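Local coordinates for protein AAC3-I (Uncultured bacterium, PDB 5HMN) that acetylates aminoglycoside antibiotics as a GNAT-fold acetyltransferase, using a coenzyme A-borne acetyl group and so conferring drug resistance, at the interface of chains A and B. Coordinates in Å, arbitrary orientation; residue numbers count along the deposited sequence, not the author numbering. Chains: chain A/B, AAC3-I.

Contact 1: the interface of chains A and B. Residues chain A 120-123, 144; chain B 85, 123, 148-150.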
# COMPACT_ATOMS: atom_id res chain seq x y z
N ILE A 120 4.07 1.27 -11.10
CA ILE A 120 3.44 2.17 -10.16
C ILE A 120 1.94 1.94 -10.20
O ILE A 120 1.36 1.85 -11.29
CB ILE A 120 3.76 3.65 -10.49
CG1 ILE A 120 5.26 3.90 -10.39
CG2 ILE A 120 2.99 4.58 -9.56
CD1 ILE A 120 5.68 5.29 -10.86
N PHE A 121 1.30 1.80 -9.05
CA PHE A 121 -0.15 1.63 -9.04
C PHE A 121 -0.83 2.59 -8.07
O PHE A 121 -0.22 3.10 -7.13
CB PHE A 121 -0.52 0.17 -8.75
CG PHE A 121 -0.24 -0.27 -7.34
CD1 PHE A 121 -1.27 -0.34 -6.41
CD2 PHE A 121 1.03 -0.63 -6.95
CE1 PHE A 121 -1.02 -0.75 -5.11
CE2 PHE A 121 1.29 -1.04 -5.65
CZ PHE A 121 0.26 -1.10 -4.73
N VAL A 122 -2.10 2.86 -8.34
CA VAL A 122 -2.85 3.82 -7.56
C VAL A 122 -4.34 3.49 -7.64
O VAL A 122 -4.85 3.13 -8.70
CB VAL A 122 -2.60 5.27 -8.04
CG1 VAL A 122 -2.89 5.41 -9.53
CG2 VAL A 122 -3.43 6.27 -7.24
N GLN A 123 -5.02 3.56 -6.50
CA GLN A 123 -6.46 3.35 -6.47
C GLN A 123 -7.18 4.65 -6.75
O GLN A 123 -6.86 5.69 -6.18
CB GLN A 123 -6.90 2.79 -5.11
CG GLN A 123 -6.32 1.44 -4.75
CD GLN A 123 -6.96 0.86 -3.51
OE1 GLN A 123 -8.12 1.14 -3.20
NE2 GLN A 123 -6.20 0.05 -2.77
N GLU A 144 -8.58 -1.40 -13.99
CA GLU A 144 -9.30 -2.61 -13.61
C GLU A 144 -10.16 -2.34 -12.39
O GLU A 144 -9.74 -1.64 -11.47
CB GLU A 144 -8.32 -3.77 -13.35
CG GLU A 144 -7.27 -3.49 -12.30
CD GLU A 144 -6.35 -4.68 -12.09
OE1 GLU A 144 -6.65 -5.77 -12.64
OE2 GLU A 144 -5.33 -4.54 -11.38
N TYR B 85 -1.90 -2.49 4.99
CA TYR B 85 -2.31 -2.92 3.66
C TYR B 85 -2.06 -4.41 3.47
O TYR B 85 -0.92 -4.84 3.31
CB TYR B 85 -1.57 -2.11 2.59
CG TYR B 85 -1.96 -2.43 1.15
CD1 TYR B 85 -3.18 -3.01 0.85
CD2 TYR B 85 -1.09 -2.15 0.10
CE1 TYR B 85 -3.54 -3.30 -0.45
CE2 TYR B 85 -1.44 -2.44 -1.20
CZ TYR B 85 -2.66 -3.02 -1.48
OH TYR B 85 -3.01 -3.31 -2.77
N GLN B 123 -7.60 -5.30 -0.90
CA GLN B 123 -8.28 -5.27 -2.18
C GLN B 123 -8.73 -6.64 -2.57
O GLN B 123 -8.13 -7.63 -2.32
CB GLN B 123 -7.43 -4.75 -3.33
CG GLN B 123 -7.15 -3.26 -3.38
CD GLN B 123 -6.54 -2.83 -4.72
OE1 GLN B 123 -6.61 -1.67 -5.13
NE2 GLN B 123 -5.93 -3.77 -5.40
N HIS B 148 -8.66 0.57 -9.99
CA HIS B 148 -7.26 0.29 -9.81
C HIS B 148 -6.51 0.54 -11.10
O HIS B 148 -6.94 0.12 -12.13
CB HIS B 148 -7.09 -1.15 -9.40
CG HIS B 148 -5.70 -1.51 -9.02
ND1 HIS B 148 -4.85 -2.16 -9.88
CD2 HIS B 148 -5.02 -1.35 -7.87
CE1 HIS B 148 -3.70 -2.37 -9.28
NE2 HIS B 148 -3.77 -1.88 -8.07
N PHE B 149 -5.40 1.24 -11.04
CA PHE B 149 -4.61 1.57 -12.22
C PHE B 149 -3.16 1.11 -12.10
O PHE B 149 -2.50 1.40 -11.10
CB PHE B 149 -4.65 3.08 -12.50
CG PHE B 149 -5.99 3.58 -12.94
CD1 PHE B 149 -6.30 3.67 -14.28
CD2 PHE B 149 -6.95 3.97 -12.01
CE1 PHE B 149 -7.53 4.14 -14.70
CE2 PHE B 149 -8.18 4.44 -12.42
CZ PHE B 149 -8.47 4.52 -13.77
N ASP B 150 -2.68 0.40 -13.11
CA ASP B 150 -1.28 -0.01 -13.13
C ASP B 150 -0.50 0.82 -14.14
O ASP B 150 -0.69 0.68 -15.35
CB ASP B 150 -1.16 -1.50 -13.47
CG ASP B 150 -1.77 -2.39 -12.40
OD1 ASP B 150 -1.28 -2.35 -11.25
OD2 ASP B 150 -2.73 -3.13 -12.70
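B:His148 turns its CG anti to the backbone N (chi1 -173°), while A:Glu144 swings CG between its own N and carbonyl carbon (chi1 57°) and then runs extended, and the two side chains lie alongside each other, pointing the same way. The carboxylate OE2 of A:Glu144 thereby comes 2.9 Å from the imidazole ND1 of B:His148, a weak hydrogen bond bent to 122° at the hydrogen. B:Asp150 OD2 is 3.2 Å from the same A:Glu144 OE2; crowding two acids beside one imidazole would tend to raise their affinity for protons or favour a charged ring. On its other flank the imidazole meets a phenyl group, with B:His148 NE2 3.4 Å from A:Phe121 CD1. A histidine suits this place because it can be polar toward the acids and still pack against a ring. The tip of A:Phe121 reaches toward the phenol of B:Tyr85. Beneath the side chains the backbones pair as antiparallel strands: A:Val122 N and B:Phe149 O are bonded at 3.1 Å, and A:Glu144 N and B:His148 O at 2.9 Å, both bonds with reciprocal partners. Strand 142-152 of B is thus inserted between strands 119-124 and 142-152 of A, continuing the sheet from one subunit into the other.

Contact 2: the interface of chains A and B. Residues chain A 73-77; chain B 53, 72, 85, 87.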
# COMPACT_ATOMS: atom_id res chain seq x y z
N GLU A 73 7.00 2.73 -1.47
CA GLU A 73 7.61 1.65 -2.23
C GLU A 73 7.41 0.32 -1.52
O GLU A 73 7.78 0.15 -0.36
CB GLU A 73 9.10 1.90 -2.44
CG GLU A 73 9.79 0.80 -3.23
CD GLU A 73 11.30 0.97 -3.29
OE1 GLU A 73 11.83 1.90 -2.65
OE2 GLU A 73 11.95 0.16 -3.99
N LEU A 74 6.81 -0.63 -2.23
CA LEU A 74 6.53 -1.94 -1.65
C LEU A 74 7.49 -2.99 -2.20
O LEU A 74 7.31 -3.48 -3.32
CB LEU A 74 5.08 -2.35 -1.93
CG LEU A 74 3.99 -1.97 -0.92
CD1 LEU A 74 4.07 -0.51 -0.50
CD2 LEU A 74 2.61 -2.29 -1.48
N LYS A 75 8.50 -3.34 -1.42
CA LYS A 75 9.43 -4.39 -1.81
C LYS A 75 8.76 -5.75 -1.65
O LYS A 75 8.32 -6.12 -0.56
CB LYS A 75 10.73 -4.31 -1.00
CG LYS A 75 11.99 -4.31 -1.86
CD LYS A 75 12.89 -3.13 -1.54
CE LYS A 75 14.02 -2.99 -2.56
NZ LYS A 75 14.85 -1.78 -2.33
N LYS A 76 8.67 -6.50 -2.75
CA LYS A 76 7.85 -7.70 -2.78
C LYS A 76 8.55 -8.93 -2.19
O LYS A 76 9.77 -8.96 -2.05
CB LYS A 76 7.40 -8.00 -4.21
CG LYS A 76 6.65 -6.84 -4.88
CD LYS A 76 5.38 -6.44 -4.12
CE LYS A 76 4.40 -7.61 -3.97
NZ LYS A 76 3.90 -8.13 -5.27
N PHE A 77 7.74 -9.94 -1.87
CA PHE A 77 8.19 -11.13 -1.16
C PHE A 77 8.27 -12.35 -2.07
O PHE A 77 9.06 -13.27 -1.83
CB PHE A 77 7.25 -11.42 0.01
CG PHE A 77 5.79 -11.27 -0.35
CD1 PHE A 77 5.15 -10.05 -0.18
CD2 PHE A 77 5.07 -12.33 -0.86
CE1 PHE A 77 3.82 -9.89 -0.52
CE2 PHE A 77 3.73 -12.19 -1.19
CZ PHE A 77 3.11 -10.97 -1.02
N TYR B 53 8.05 -2.61 8.51
CA TYR B 53 6.74 -2.31 7.92
C TYR B 53 6.14 -3.51 7.18
O TYR B 53 4.96 -3.52 6.85
CB TYR B 53 6.83 -1.11 6.98
CG TYR B 53 7.35 -1.40 5.59
CD1 TYR B 53 6.57 -1.12 4.48
CD2 TYR B 53 8.61 -1.93 5.39
CE1 TYR B 53 7.03 -1.37 3.20
CE2 TYR B 53 9.08 -2.19 4.11
CZ TYR B 53 8.29 -1.90 3.02
OH TYR B 53 8.74 -2.15 1.74
N TYR B 72 1.61 -4.84 4.55
CA TYR B 72 2.54 -3.73 4.72
C TYR B 72 1.95 -2.67 5.64
O TYR B 72 0.82 -2.21 5.43
CB TYR B 72 2.89 -3.10 3.37
CG TYR B 72 3.57 -4.03 2.40
CD1 TYR B 72 2.84 -4.83 1.54
CD2 TYR B 72 4.96 -4.10 2.34
CE1 TYR B 72 3.46 -5.68 0.65
CE2 TYR B 72 5.59 -4.95 1.45
CZ TYR B 72 4.84 -5.74 0.61
OH TYR B 72 5.45 -6.59 -0.28
N TYR B 85 -1.90 -2.49 4.99
CA TYR B 85 -2.31 -2.92 3.66
C TYR B 85 -2.06 -4.41 3.47
O TYR B 85 -0.92 -4.84 3.31
CB TYR B 85 -1.57 -2.11 2.59
CG TYR B 85 -1.96 -2.43 1.15
CD1 TYR B 85 -3.18 -3.01 0.85
CD2 TYR B 85 -1.09 -2.15 0.10
CE1 TYR B 85 -3.54 -3.30 -0.45
CE2 TYR B 85 -1.44 -2.44 -1.20
CZ TYR B 85 -2.66 -3.02 -1.48
OH TYR B 85 -3.01 -3.31 -2.77
N TYR B 87 -1.64 -7.31 1.26
CA TYR B 87 -1.38 -7.49 -0.16
C TYR B 87 -1.92 -8.83 -0.65
O TYR B 87 -2.60 -8.89 -1.67
CB TYR B 87 0.12 -7.39 -0.46
CG TYR B 87 0.39 -7.12 -1.92
CD1 TYR B 87 0.57 -5.83 -2.38
CD2 TYR B 87 0.43 -8.16 -2.84
CE1 TYR B 87 0.81 -5.58 -3.72
CE2 TYR B 87 0.66 -7.92 -4.18
CZ TYR B 87 0.85 -6.63 -4.61
OH TYR B 87 1.08 -6.39 -5.94
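A:Leu74 sets its branch carbon CG over the centre of the B:Tyr72 ring, 3.8 Å from the ring centroid, a CH-pi contact between strands of two GNAT-fold subunits. A branched aliphatic chain suits this position, since its methine can rest on the aromatic face while a methyl reaches past it: A:Leu74 CD2 lies 4.0 Å from CD2 of B:Tyr85. Farther out, the chain of A:Lys76 folds back through successive bends at chi2, chi3 and chi4, which carries CE over the face of B:Tyr87, offset toward the rim and 3.9 Å from the centroid. Lysine serves well here because its methylenes pack on the ring while its amino group stays at the phenol end, A:Lys76 NZ being 3.4 Å from B:Tyr87 OH. The phenol of B:Tyr72 marks the polar rim: its OH donates to the backbone carbonyl A:Lys75 O at 2.9 Å, approaching from above the carbonyl plane with a C=O...donor angle of 119°. CD1 of A:Phe77 also touches this hydroxyl. At the far end of the rim B:Tyr53 OH accepts a weak hydrogen bond from A:Lys75 N at 3.4 Å. The side chain of A:Lys75 turns away from the contact, its NZ making a long salt bridge (3.9 Å) to A:Glu73 OE2 within chain A.

Contact 3: the interface of chains A and B. Residues chain A 18, 22, 25, 35, 48, 54, 70, 72, 88; chain B 77-78.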
# COMPACT_ATOMS: atom_id res chain seq x y z
N MET A 18 6.68 19.64 4.07
CA MET A 18 5.69 18.59 4.22
C MET A 18 4.43 19.13 4.88
O MET A 18 3.31 18.78 4.49
CB MET A 18 6.26 17.42 5.04
CG MET A 18 5.36 16.21 5.11
SD MET A 18 5.31 15.33 3.55
CE MET A 18 3.72 14.54 3.65
N LEU A 22 0.63 19.25 3.38
CA LEU A 22 -0.55 18.73 4.06
C LEU A 22 -1.74 19.69 3.91
O LEU A 22 -2.87 19.25 3.74
CB LEU A 22 -0.26 18.48 5.54
CG LEU A 22 0.64 17.29 5.87
CD1 LEU A 22 0.84 17.16 7.38
CD2 LEU A 22 0.07 16.01 5.29
N PHE A 25 -3.13 19.26 0.43
CA PHE A 25 -3.97 18.07 0.40
C PHE A 25 -5.34 18.35 1.00
O PHE A 25 -6.37 17.99 0.42
CB PHE A 25 -3.30 16.91 1.16
CG PHE A 25 -2.19 16.23 0.39
CD1 PHE A 25 -2.17 16.26 -0.99
CD2 PHE A 25 -1.18 15.56 1.06
CE1 PHE A 25 -1.15 15.63 -1.69
CE2 PHE A 25 -0.16 14.94 0.36
CZ PHE A 25 -0.15 14.97 -1.02
N TYR A 35 -6.03 16.43 7.54
CA TYR A 35 -4.66 16.63 7.08
C TYR A 35 -3.89 17.69 7.87
O TYR A 35 -2.66 17.68 7.87
CB TYR A 35 -4.64 16.98 5.59
CG TYR A 35 -4.95 15.80 4.70
CD1 TYR A 35 -3.94 14.94 4.28
CD2 TYR A 35 -6.25 15.54 4.29
CE1 TYR A 35 -4.22 13.85 3.48
CE2 TYR A 35 -6.54 14.45 3.49
CZ TYR A 35 -5.52 13.61 3.08
OH TYR A 35 -5.80 12.53 2.28
N LEU A 48 10.02 9.50 8.96
CA LEU A 48 9.25 9.00 7.83
C LEU A 48 9.91 9.39 6.51
O LEU A 48 9.95 8.60 5.57
CB LEU A 48 7.81 9.53 7.89
CG LEU A 48 6.87 9.08 6.76
CD1 LEU A 48 6.75 7.56 6.73
CD2 LEU A 48 5.51 9.73 6.92
N PHE A 54 9.17 5.44 1.93
CA PHE A 54 8.27 6.59 1.77
C PHE A 54 8.81 7.60 0.77
O PHE A 54 9.99 7.93 0.78
CB PHE A 54 8.02 7.27 3.12
CG PHE A 54 7.02 8.40 3.04
CD1 PHE A 54 5.68 8.14 2.82
CD2 PHE A 54 7.42 9.72 3.19
CE1 PHE A 54 4.75 9.17 2.75
CE2 PHE A 54 6.51 10.76 3.12
CZ PHE A 54 5.16 10.48 2.90
N ALA A 70 2.24 11.69 -2.39
CA ALA A 70 2.80 10.82 -1.36
C ALA A 70 2.69 9.37 -1.81
O ALA A 70 1.61 8.92 -2.23
CB ALA A 70 2.09 11.02 -0.04
N TYR A 72 4.38 5.04 -1.44
CA TYR A 72 5.11 4.03 -0.67
C TYR A 72 5.70 2.99 -1.61
O TYR A 72 5.00 2.44 -2.45
CB TYR A 72 4.18 3.36 0.34
CG TYR A 72 3.62 4.28 1.41
CD1 TYR A 72 2.46 5.00 1.20
CD2 TYR A 72 4.25 4.41 2.65
CE1 TYR A 72 1.95 5.85 2.17
CE2 TYR A 72 3.75 5.24 3.63
CZ TYR A 72 2.60 5.96 3.38
OH TYR A 72 2.09 6.79 4.36
N ASP A 88 -1.64 9.41 -1.96
CA ASP A 88 -2.34 10.68 -2.17
C ASP A 88 -1.69 11.48 -3.30
O ASP A 88 -0.47 11.53 -3.41
CB ASP A 88 -2.36 11.53 -0.89
CG ASP A 88 -3.41 11.08 0.12
OD1 ASP A 88 -4.46 10.55 -0.26
OD2 ASP A 88 -3.21 11.28 1.34
N PHE B 77 1.32 10.22 6.99
CA PHE B 77 2.09 11.45 7.03
C PHE B 77 1.27 12.62 7.57
O PHE B 77 1.83 13.60 8.07
CB PHE B 77 2.61 11.77 5.63
CG PHE B 77 1.57 11.59 4.54
CD1 PHE B 77 1.39 10.35 3.94
CD2 PHE B 77 0.78 12.64 4.14
CE1 PHE B 77 0.44 10.17 2.95
CE2 PHE B 77 -0.18 12.48 3.15
CZ PHE B 77 -0.35 11.24 2.56
N GLU B 78 -0.05 12.52 7.46
CA GLU B 78 -0.93 13.60 7.91
C GLU B 78 -1.13 13.55 9.42
O GLU B 78 -1.39 14.57 10.05
CB GLU B 78 -2.29 13.53 7.19
CG GLU B 78 -3.19 12.37 7.61
CD GLU B 78 -2.75 11.03 7.05
OE1 GLU B 78 -1.83 10.99 6.20
OE2 GLU B 78 -3.33 10.00 7.46
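B:Phe77 pushes its whole side chain into a pocket of chain A and buries 139 Å² there, far more than any other residue of this contact. CG sits between the backbone N and the carbonyl carbon (chi1 44°), a position that points the ring inward from its loop. A:Ala70 CB lies over one face, 3.9 Å from the ring centroid, and the small methyl leaves room for the phenyl to come close. The methyl CE of A:Met18, flexible enough to follow a ring, touches B:Phe77 CD2 at 3.5 Å, crossing at about a right angle. Around the edge stand A:Leu22 CD2 and the hydroxyl of A:Tyr72, while A:Phe25, A:Leu48 and A:Phe54 add further apolar walls. The carboxylate of A:Asp88 meets the ring tip edgewise, its plane 88° from that of the phenyl, and its OD2 accepts a 3.0 Å hydrogen bond from A:Tyr35 OH. B:Glu78 hides 34 Å², resting its CB 3.6 Å from A:Tyr35 CD1. Its chain bends at chi2 (-75°), bringing OE1 over the centre of the B:Phe77 ring. The loop holding both residues thus plugs a pocket lined by helices 15-28, 32-36 and 42-49 and by strands 54-61, 64-75 and 82-91 of the partner's GNAT fold.

Contact 4: the interface of chains A and B. Residues chain A 149-151; chain B 119-121, 140-142.
The carbonyl oxygen B:Ile120 O receives the backbone N of A:Ile151 at 2.6 Å, a short hydrogen bond with the donor nearly along the C=O axis. Its reciprocal, from B:Ile120 N to A:Ile151 O, is 2.7 Å long and almost straight, 173° at the hydrogen. This pair of bonds sets strand 142-152 of A antiparallel to strand 117-124 of B. Side chains then pack around the ladder. A:Ile151 places CG2 anti to the backbone N (chi1 -58° for CG1). The methyl A:Ile151 CG2 comes 3.4 Å from the carbonyl oxygen B:Leu140 O, while A:Ile151 CD1 touches B:Leu140 CB. A beta-branched residue fits here because branching at CB tends to favour an extended backbone and offers apolar branches to the neighbour. B:Val119, likewise beta-branched, brings its CG2 to 3.5 Å from A:Ile151 O and also meets the CB of A:Asp150. The A:Asp150 carboxylate lies alongside B:Phe121, pointing the same way, with OD1 3.8 Å from B:Phe121 CB. On the strand's other flank B:Gly141, having no side chain, lets its CA approach A:Asp150 O, and B:Val142 continues the antiparallel pairing. The end of strand 142-152 of A is thus held between two segments of B, exchanging strand edges between the subunits and probably stabilising the dimer of the deposited assembly.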
# COMPACT_ATOMS: atom_id res chain seq x y z
N PHE A 149 -12.05 -2.89 0.90
CA PHE A 149 -12.68 -3.13 2.20
C PHE A 149 -11.88 -2.49 3.32
O PHE A 149 -10.67 -2.70 3.42
CB PHE A 149 -12.82 -4.63 2.46
CG PHE A 149 -13.63 -5.36 1.43
CD1 PHE A 149 -14.99 -5.55 1.60
CD2 PHE A 149 -13.02 -5.86 0.29
CE1 PHE A 149 -15.73 -6.23 0.65
CE2 PHE A 149 -13.76 -6.53 -0.67
CZ PHE A 149 -15.12 -6.72 -0.49
N ASP A 150 -12.55 -1.71 4.17
CA ASP A 150 -11.90 -1.10 5.33
C ASP A 150 -12.26 -1.83 6.61
O ASP A 150 -13.35 -1.66 7.16
CB ASP A 150 -12.29 0.38 5.45
CG ASP A 150 -11.53 1.26 4.48
OD1 ASP A 150 -11.01 0.73 3.47
OD2 ASP A 150 -11.45 2.48 4.72
N ILE A 151 -11.34 -2.66 7.09
CA ILE A 151 -11.54 -3.43 8.31
C ILE A 151 -11.01 -2.65 9.51
O ILE A 151 -9.85 -2.24 9.53
CB ILE A 151 -10.83 -4.80 8.22
CG1 ILE A 151 -11.36 -5.59 7.02
CG2 ILE A 151 -11.03 -5.59 9.50
CD1 ILE A 151 -10.68 -6.92 6.81
N VAL B 119 -6.86 1.20 10.91
CA VAL B 119 -7.60 0.49 9.87
C VAL B 119 -6.72 -0.53 9.14
O VAL B 119 -5.52 -0.32 8.96
CB VAL B 119 -8.22 1.48 8.85
CG1 VAL B 119 -7.13 2.14 8.01
CG2 VAL B 119 -9.23 0.78 7.96
N ILE B 120 -7.34 -1.64 8.76
CA ILE B 120 -6.73 -2.61 7.86
C ILE B 120 -7.54 -2.64 6.58
O ILE B 120 -8.75 -2.87 6.62
CB ILE B 120 -6.67 -4.02 8.48
CG1 ILE B 120 -5.84 -4.01 9.76
CG2 ILE B 120 -6.10 -5.01 7.49
CD1 ILE B 120 -5.91 -5.30 10.53
N PHE B 121 -6.90 -2.39 5.45
CA PHE B 121 -7.63 -2.46 4.19
C PHE B 121 -7.02 -3.49 3.25
O PHE B 121 -5.82 -3.77 3.28
CB PHE B 121 -7.71 -1.08 3.51
CG PHE B 121 -6.38 -0.48 3.16
CD1 PHE B 121 -5.84 -0.64 1.89
CD2 PHE B 121 -5.67 0.28 4.09
CE1 PHE B 121 -4.62 -0.08 1.56
CE2 PHE B 121 -4.45 0.84 3.76
CZ PHE B 121 -3.93 0.66 2.49
N LEU B 140 -16.39 -8.02 7.70
CA LEU B 140 -15.45 -7.43 8.63
C LEU B 140 -15.17 -5.97 8.33
O LEU B 140 -14.44 -5.31 9.08
CB LEU B 140 -14.15 -8.23 8.65
CG LEU B 140 -14.23 -9.66 9.19
CD1 LEU B 140 -13.49 -10.62 8.28
CD2 LEU B 140 -13.68 -9.73 10.61
N GLY B 141 -15.63 -5.51 7.19
CA GLY B 141 -15.38 -4.15 6.80
C GLY B 141 -16.45 -3.81 5.82
O GLY B 141 -17.04 -4.69 5.19
N VAL B 142 -16.71 -2.52 5.67
CA VAL B 142 -17.72 -2.11 4.71
C VAL B 142 -17.09 -1.96 3.35
O VAL B 142 -16.02 -1.37 3.20
CB VAL B 142 -18.36 -0.77 5.12
CG1 VAL B 142 -18.90 -0.85 6.54
CG2 VAL B 142 -17.36 0.37 4.99

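Strand 142-152 joins contact 1 and contact 4, whose C-alpha centres are about 17 Å apart: each chain sends this strand into its partner beside the strand bearing A:Ile120 or B:Ile120, so the two are largely symmetry-related exchanges. Contact 2 lies about 13 Å from contact 1 and shares B:Tyr85 with it, so strand 82-91 of B takes part in both. Contact 3, about 17 Å from contact 2 and 21 Å from contact 4, uses the loop of B:Phe77, whose copy A:Phe77 borders contact 2. Such reciprocal insertion suggests a genuine dimer, although the coordinates alone do not prove it in solution.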